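Local coordinates for ribosomal protein s2-related protein (Deinococcus radiodurans, PDB 2JH3) that binds a [4Fe-4S] cluster and may act as a sirohydrochlorin ferrochelatase, at residues V7-H11 with V70-L74; A20-Q24 with E46-Q51; L84-L88 with R397-G401. Residues are numbered along the deposited sequence.

Interaction 1 of 3, residues V7-H11 with V70-L74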
# COMPACT_ATOMS: atom_id res chain seq x y z
N VAL A 7 -1.39 32.92 -0.30
CA VAL A 7 -1.69 31.54 0.01
C VAL A 7 -3.19 31.34 -0.03
O VAL A 7 -3.93 32.03 0.66
CB VAL A 7 -1.24 31.20 1.39
CG1 VAL A 7 -1.73 29.82 1.81
CG2 VAL A 7 0.30 31.30 1.48
N LEU A 8 -3.64 30.47 -0.94
CA LEU A 8 -5.05 30.02 -0.99
C LEU A 8 -5.29 28.71 -0.23
O LEU A 8 -4.56 27.70 -0.43
CB LEU A 8 -5.47 29.88 -2.45
CG LEU A 8 -5.29 31.08 -3.36
CD1 LEU A 8 -5.94 30.81 -4.68
CD2 LEU A 8 -5.81 32.35 -2.75
N ILE A 9 -6.32 28.70 0.63
CA ILE A 9 -6.65 27.55 1.49
C ILE A 9 -7.96 26.91 1.10
O ILE A 9 -9.02 27.57 1.12
CB ILE A 9 -6.83 27.92 2.98
CG1 ILE A 9 -5.61 28.63 3.51
CG2 ILE A 9 -7.13 26.67 3.80
CD1 ILE A 9 -4.37 27.84 3.33
N GLY A 10 -7.92 25.61 0.82
CA GLY A 10 -9.12 24.84 0.49
C GLY A 10 -9.38 23.80 1.55
O GLY A 10 -8.57 23.54 2.45
N HIS A 11 -10.50 23.14 1.40
CA HIS A 11 -10.87 22.05 2.31
C HIS A 11 -9.96 20.76 2.09
O HIS A 11 -9.32 20.24 3.03
CB HIS A 11 -12.35 21.72 2.07
CG HIS A 11 -12.90 20.73 3.03
ND1 HIS A 11 -13.56 21.11 4.18
CD2 HIS A 11 -12.81 19.38 3.07
CE1 HIS A 11 -13.86 20.02 4.88
NE2 HIS A 11 -13.45 18.97 4.21
N VAL A 70 -5.89 33.59 2.06
CA VAL A 70 -7.35 33.63 1.76
C VAL A 70 -8.00 32.24 1.80
O VAL A 70 -7.65 31.36 0.98
CB VAL A 70 -7.62 34.24 0.38
CG1 VAL A 70 -9.20 34.32 0.05
CG2 VAL A 70 -7.00 35.64 0.25
N PRO A 71 -9.01 32.04 2.66
CA PRO A 71 -9.82 30.84 2.60
C PRO A 71 -10.80 30.73 1.43
O PRO A 71 -11.78 31.48 1.37
CB PRO A 71 -10.62 30.88 3.94
CG PRO A 71 -9.88 31.83 4.79
CD PRO A 71 -9.41 32.86 3.81
N VAL A 72 -10.57 29.75 0.55
CA VAL A 72 -11.48 29.43 -0.56
C VAL A 72 -12.59 28.51 -0.01
O VAL A 72 -12.63 27.30 -0.26
CB VAL A 72 -10.69 28.81 -1.77
CG1 VAL A 72 -11.63 28.62 -3.02
CG2 VAL A 72 -9.60 29.72 -2.19
N PHE A 73 -13.43 29.11 0.85
CA PHE A 73 -14.55 28.47 1.49
C PHE A 73 -15.74 29.40 1.27
O PHE A 73 -15.62 30.64 1.34
CB PHE A 73 -14.38 28.28 3.00
CG PHE A 73 -13.41 27.18 3.37
CD1 PHE A 73 -13.86 26.02 3.97
CD2 PHE A 73 -12.06 27.31 3.07
CE1 PHE A 73 -12.97 25.00 4.30
CE2 PHE A 73 -11.17 26.30 3.41
CZ PHE A 73 -11.64 25.15 4.02
N LEU A 74 -16.90 28.77 1.00
CA LEU A 74 -18.11 29.53 0.71
C LEU A 74 -18.98 29.52 1.93
O LEU A 74 -20.18 29.35 1.86
CB LEU A 74 -18.80 28.97 -0.52
CG LEU A 74 -17.96 29.17 -1.77
CD1 LEU A 74 -18.64 28.69 -3.02
CD2 LEU A 74 -17.66 30.60 -1.99
O HOH W 1 -12.50 24.37 -0.36
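Where the two parallel strands part, a water molecule takes over from the backbone ladder: it accepts from His11 N and donates to Val72 O, both at 2.9 Å. Three direct backbone bonds precede it. Val70 N donates to Val7 O (2.9 Å), Ile9 N to Val70 O (3.0 Å) and Val72 N to Ile9 O (2.7 Å), so Val70 bridges Val7 and Ile9, and Ile9 in turn bridges Val70 and Val72, as in parallel strands; Leu8 CA adds a CA-H...O contact to Val70 O at 3.5 Å. The ladder ends at Val72, the centre of an inverse gamma turn with a weak bond from Phe73 N to Pro71 O (2.9 Å); Val72 O is the atom that meets the water.

These are the strands 5-10 and 66-71, neighbours in the mixed sheet of the N-terminal CbiX domain, which has the chelatase-type alpha/beta fold with helices on both faces. On the face of Leu8 and Val70, Leu8 CD2 packs on Val70 CB and Leu8 CB on Val72 CG2, each at 4.1 Å, under helix 18-35, whose Thr23 touches both Leu8 and Val72. Ile9 and Pro71 point to the other face, where helix 78-88 lies. Past the turn, the ring of Phe73 swings back to the first strand: CE2 lies 4.1 Å from Ile9 CG2, the ring edge meets Ile9 O at 3.4 Å from CE2, and CZ comes within 3.5 Å of His11 N. Val79, Thr80 and Leu84 of helix 78-88 also touch this ring.

Interaction 2 of 3, residues A20-Q24 with E46-Q51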
# COMPACT_ATOMS: atom_id res chain seq x y z
N ALA A 20 -10.52 20.06 -3.87
CA ALA A 20 -9.25 20.77 -4.09
C ALA A 20 -9.15 21.40 -5.46
O ALA A 20 -8.41 22.36 -5.64
CB ALA A 20 -8.06 19.78 -3.95
N ARG A 21 -9.85 20.85 -6.46
CA ARG A 21 -9.82 21.44 -7.83
C ARG A 21 -10.25 22.91 -7.91
O ARG A 21 -9.67 23.65 -8.67
CB ARG A 21 -10.58 20.58 -8.87
CG ARG A 21 -9.71 20.20 -10.06
NE ARG A 21 -12.31 19.50 -11.41
CZ ARG A 21 -13.17 18.87 -10.62
NH1 ARG A 21 -13.25 17.54 -10.65
NH2 ARG A 21 -13.95 19.56 -9.80
N ALA A 22 -11.22 23.35 -7.14
CA ALA A 22 -11.57 24.78 -7.08
C ALA A 22 -10.40 25.67 -6.65
O ALA A 22 -10.11 26.74 -7.24
CB ALA A 22 -12.75 25.00 -6.11
N THR A 23 -9.77 25.28 -5.57
CA THR A 23 -8.62 26.02 -5.09
C THR A 23 -7.48 25.99 -6.13
O THR A 23 -6.84 27.02 -6.36
CB THR A 23 -8.15 25.42 -3.77
OG1 THR A 23 -9.21 25.43 -2.84
CG2 THR A 23 -6.96 26.16 -3.17
N GLN A 24 -7.25 24.81 -6.75
CA GLN A 24 -6.21 24.64 -7.72
C GLN A 24 -6.46 25.40 -8.94
O GLN A 24 -5.50 25.92 -9.52
CB GLN A 24 -5.99 23.20 -8.13
CG GLN A 24 -5.50 22.31 -7.04
CD GLN A 24 -5.56 20.83 -7.42
OE1 GLN A 24 -6.16 20.43 -8.41
NE2 GLN A 24 -4.90 20.03 -6.65
N GLU A 46 -0.78 26.97 -2.29
CA GLU A 46 -1.99 26.28 -1.86
C GLU A 46 -1.80 25.63 -0.53
O GLU A 46 -0.71 25.13 -0.20
CB GLU A 46 -2.36 25.20 -2.86
CG GLU A 46 -2.68 25.75 -4.19
CD GLU A 46 -2.51 24.70 -5.30
OE1 GLU A 46 -2.85 23.53 -5.05
OE2 GLU A 46 -2.12 25.05 -6.42
N GLY A 47 -2.86 25.60 0.26
CA GLY A 47 -2.90 24.74 1.42
C GLY A 47 -4.28 24.15 1.65
O GLY A 47 -5.30 24.70 1.18
N TYR A 48 -4.33 23.03 2.36
CA TYR A 48 -5.61 22.33 2.56
C TYR A 48 -5.76 21.86 3.98
O TYR A 48 -4.80 21.57 4.66
CB TYR A 48 -5.77 21.14 1.58
CG TYR A 48 -5.73 21.55 0.17
CD1 TYR A 48 -4.55 21.56 -0.50
CD2 TYR A 48 -6.89 21.98 -0.50
CE1 TYR A 48 -4.47 22.02 -1.82
CE2 TYR A 48 -6.82 22.47 -1.80
CZ TYR A 48 -5.60 22.46 -2.47
OH TYR A 48 -5.53 22.89 -3.79
N TRP A 49 -7.00 21.74 4.42
CA TRP A 49 -7.27 21.18 5.70
C TRP A 49 -7.00 19.65 5.69
O TRP A 49 -6.34 19.14 6.58
CB TRP A 49 -8.74 21.49 6.10
CG TRP A 49 -9.15 21.05 7.46
CD1 TRP A 49 -8.37 20.56 8.45
CD2 TRP A 49 -10.49 20.94 7.93
NE1 TRP A 49 -9.14 20.18 9.53
CE2 TRP A 49 -10.45 20.42 9.23
CE3 TRP A 49 -11.71 21.25 7.36
CZ2 TRP A 49 -11.60 20.22 10.00
CZ3 TRP A 49 -12.85 21.06 8.12
CH2 TRP A 49 -12.78 20.55 9.42
N GLN A 50 -7.51 18.94 4.68
CA GLN A 50 -7.58 17.49 4.68
C GLN A 50 -6.60 16.80 3.72
O GLN A 50 -6.72 15.59 3.46
CB GLN A 50 -9.01 17.06 4.37
CG GLN A 50 -9.93 17.46 5.43
CD GLN A 50 -9.64 16.73 6.70
OE1 GLN A 50 -9.54 15.50 6.70
NE2 GLN A 50 -9.47 17.46 7.79
N GLN A 51 -5.64 17.55 3.16
CA GLN A 51 -4.60 16.96 2.32
C GLN A 51 -3.39 17.83 2.24
O GLN A 51 -3.41 18.95 2.73
CB GLN A 51 -5.13 16.64 0.90
CG GLN A 51 -5.50 17.87 0.05
CD GLN A 51 -6.17 17.48 -1.23
OE1 GLN A 51 -7.27 16.96 -1.27
NE2 GLN A 51 -5.49 17.74 -2.32
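Apolar packing is provided by Tyr48, which reaches from the sheet to the first turns of helix 18-35. Its CE2 lies 3.7 Å from Ala20 CB, and the small alanine leaves room for the tyrosine ring to come close to the helix. Van der Waals contacts between helix side-chain carbons and strand oxygens follow: Thr23 CG2 sits 3.6 Å from Tyr48 OH, and Gln24 CG is 3.3 Å from Tyr48 OH and 3.5 Å from Glu46 OE1. Thr23 CG2 also meets Glu46 CG loosely, at 4.4 Å, and Gln51 NE2, beyond the strand end, lies 3.7 Å from Ala20 CB. Ala20, Thr23 and Gln24 follow the i, i+3, i+4 spacing that puts side chains on one side of a helix.

The packing belongs to a beta-alpha-beta crossover: strand 5-10, helix 18-35 and strand 43-48 run in sequence, and the helix covers the sheet that the two parallel strands share. Accordingly, the segment axes of 20-24 and 46-48 run nearly antiparallel, at 161°, and approach to 9.5 Å.

Polar bonds link the strand side chains to each other and to their surroundings. Tyr48 OH donates to Glu46 OE1 at 3.0 Å, a link between alternate residues on the same side of the strand, while Glu46 OE2 forms a salt bridge with Arg31, farther along the helix. Gln51 OE1 accepts from Ser13 N and from Trp342 NE1.

Interaction 3 of 3, residues L84-L88 with R397-G401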
# COMPACT_ATOMS: atom_id res chain seq x y z
N LEU A 84 -9.31 26.70 10.90
CA LEU A 84 -8.17 27.07 10.05
C LEU A 84 -7.14 27.88 10.82
O LEU A 84 -5.93 27.56 10.76
CB LEU A 84 -8.58 27.76 8.72
CG LEU A 84 -9.69 27.06 7.88
CD1 LEU A 84 -9.99 27.75 6.55
CD2 LEU A 84 -9.53 25.57 7.66
N PRO A 85 -7.58 28.89 11.60
CA PRO A 85 -6.67 29.67 12.43
C PRO A 85 -5.91 28.83 13.46
O PRO A 85 -4.72 28.99 13.61
CB PRO A 85 -7.59 30.71 13.10
CG PRO A 85 -8.69 30.81 12.22
CD PRO A 85 -8.95 29.44 11.69
N ARG A 86 -6.57 27.87 14.09
CA ARG A 86 -5.93 26.94 15.03
C ARG A 86 -4.86 26.06 14.38
O ARG A 86 -3.83 25.84 14.95
CB ARG A 86 -7.02 26.03 15.54
CG ARG A 86 -6.78 25.19 16.67
CD ARG A 86 -8.13 24.43 16.87
NE ARG A 86 -8.15 23.33 15.93
CZ ARG A 86 -9.17 22.55 15.59
NH1 ARG A 86 -10.42 22.71 16.03
NH2 ARG A 86 -8.85 21.55 14.72
N GLU A 87 -5.12 25.53 13.19
CA GLU A 87 -4.15 24.68 12.53
C GLU A 87 -2.99 25.51 11.95
O GLU A 87 -1.80 25.13 12.04
CB GLU A 87 -4.85 23.89 11.46
CG GLU A 87 -5.89 22.92 12.03
CD GLU A 87 -5.22 21.80 12.86
OE1 GLU A 87 -4.39 21.04 12.31
OE2 GLU A 87 -5.53 21.67 14.05
N LEU A 88 -3.33 26.67 11.42
CA LEU A 88 -2.31 27.59 10.95
C LEU A 88 -1.49 28.15 12.08
O LEU A 88 -0.42 28.67 11.83
CB LEU A 88 -2.94 28.75 10.19
CG LEU A 88 -3.18 28.80 8.69
CD1 LEU A 88 -2.34 27.91 7.76
CD2 LEU A 88 -4.66 28.78 8.28
N ARG A 397 -5.05 17.16 21.03
CA ARG A 397 -5.73 18.20 21.82
C ARG A 397 -6.29 19.35 20.98
O ARG A 397 -7.27 19.96 21.41
CB ARG A 397 -4.77 18.80 22.83
CG ARG A 397 -4.66 18.07 24.11
CD ARG A 397 -3.72 18.84 25.03
NE ARG A 397 -4.30 19.96 25.78
CZ ARG A 397 -5.20 19.85 26.77
NH1 ARG A 397 -5.71 18.67 27.08
NH2 ARG A 397 -5.62 20.94 27.42
N ARG A 398 -5.70 19.69 19.82
CA ARG A 398 -6.31 20.73 18.98
C ARG A 398 -7.67 20.32 18.40
O ARG A 398 -8.49 21.21 18.06
CB ARG A 398 -5.46 21.12 17.79
CG ARG A 398 -4.19 21.77 18.10
CD ARG A 398 -3.58 22.48 16.86
NE ARG A 398 -3.50 21.62 15.69
CZ ARG A 398 -2.44 20.84 15.40
NH1 ARG A 398 -1.39 20.84 16.17
NH2 ARG A 398 -2.46 20.07 14.36
N GLN A 399 -7.90 19.01 18.26
CA GLN A 399 -9.01 18.49 17.48
C GLN A 399 -10.34 18.58 18.26
O GLN A 399 -10.35 18.61 19.52
CB GLN A 399 -8.74 17.04 17.00
CG GLN A 399 -7.31 16.75 16.41
CD GLN A 399 -6.94 17.66 15.30
OE1 GLN A 399 -5.81 18.14 15.25
NE2 GLN A 399 -7.89 17.95 14.40
N THR A 400 -11.42 18.67 17.47
CA THR A 400 -12.82 18.93 17.93
C THR A 400 -13.78 18.04 17.07
O THR A 400 -13.37 17.48 16.07
CB THR A 400 -13.25 20.46 17.85
OG1 THR A 400 -12.83 21.09 16.63
CG2 THR A 400 -12.67 21.25 18.95
N GLY A 401 -15.01 17.82 17.53
CA GLY A 401 -15.96 17.03 16.77
C GLY A 401 -15.76 15.57 17.02
O GLY A 401 -15.21 15.18 18.05
O HOH W 2 -10.64 18.96 14.46
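A charged, partly buried interface joins helix 78-88 of the first CbiX domain to the end of helix 392-398 and the residues after it, in the iron-sulfur cluster-binding domain. At its centre the carboxylate of Glu87 is held by Arg398 in a two-pronged salt bridge: NE of Arg398 donates to OE2 of Glu87 at 2.6 Å in an almost straight bond, and NH2 of Arg398 donates to OE1 of Glu87 at 3.0 Å. Although the CA-to-CB bond of Glu87 points sideways, its chain bends so that the carboxylate meets the guanidinium edge.

Arg86 widens this pair into a salt-bridge network, since its NH2 makes a weak bond to Glu87 OE2 at 3.4 Å. The same guanidinium crosses the interface on its own account: NH1 donates to Thr400 OG1 (3.0 Å), and a water accepts from both Arg86 NH2 (3.2 Å) and Thr400 N (3.1 Å). Neighbouring positions on one helix thus engage the opposing segment differently: Glu87 pairs with the Arg398 side chain, while Arg86 packs on Arg398 and bonds to Thr400 in the loop that follows.

The domain junction lies near the metal centre. The side chain of Arg398 is about 9 Å from that of Cys454, a cluster ligand, and about 11 Å from the [4Fe-4S] cluster. Arg398 NH1 forms a further salt bridge with Glu452, a residue lying between the ligands Cys450 and Cys454.

From the N terminus, strand 5-10 leads into helix 18-35 and then strand 43-48, and interaction 2 closes this short excursion by packing helix on strand. It lies wholly within the longer loop that interaction 1 closes when strand 66-71 pairs with strand 5-10 on the side away from strand 43-48. The two contacts meet at the shared strand 5-10, where Leu8 and His11 probably bond to Gly47 and Gln50. Helix 78-88 follows, and its Leu84 joins interactions 1 and 3 by packing. Interaction 3 then opens in series from that helix, spanning 308 residues to tie the first CbiX domain to the cluster-binding domain.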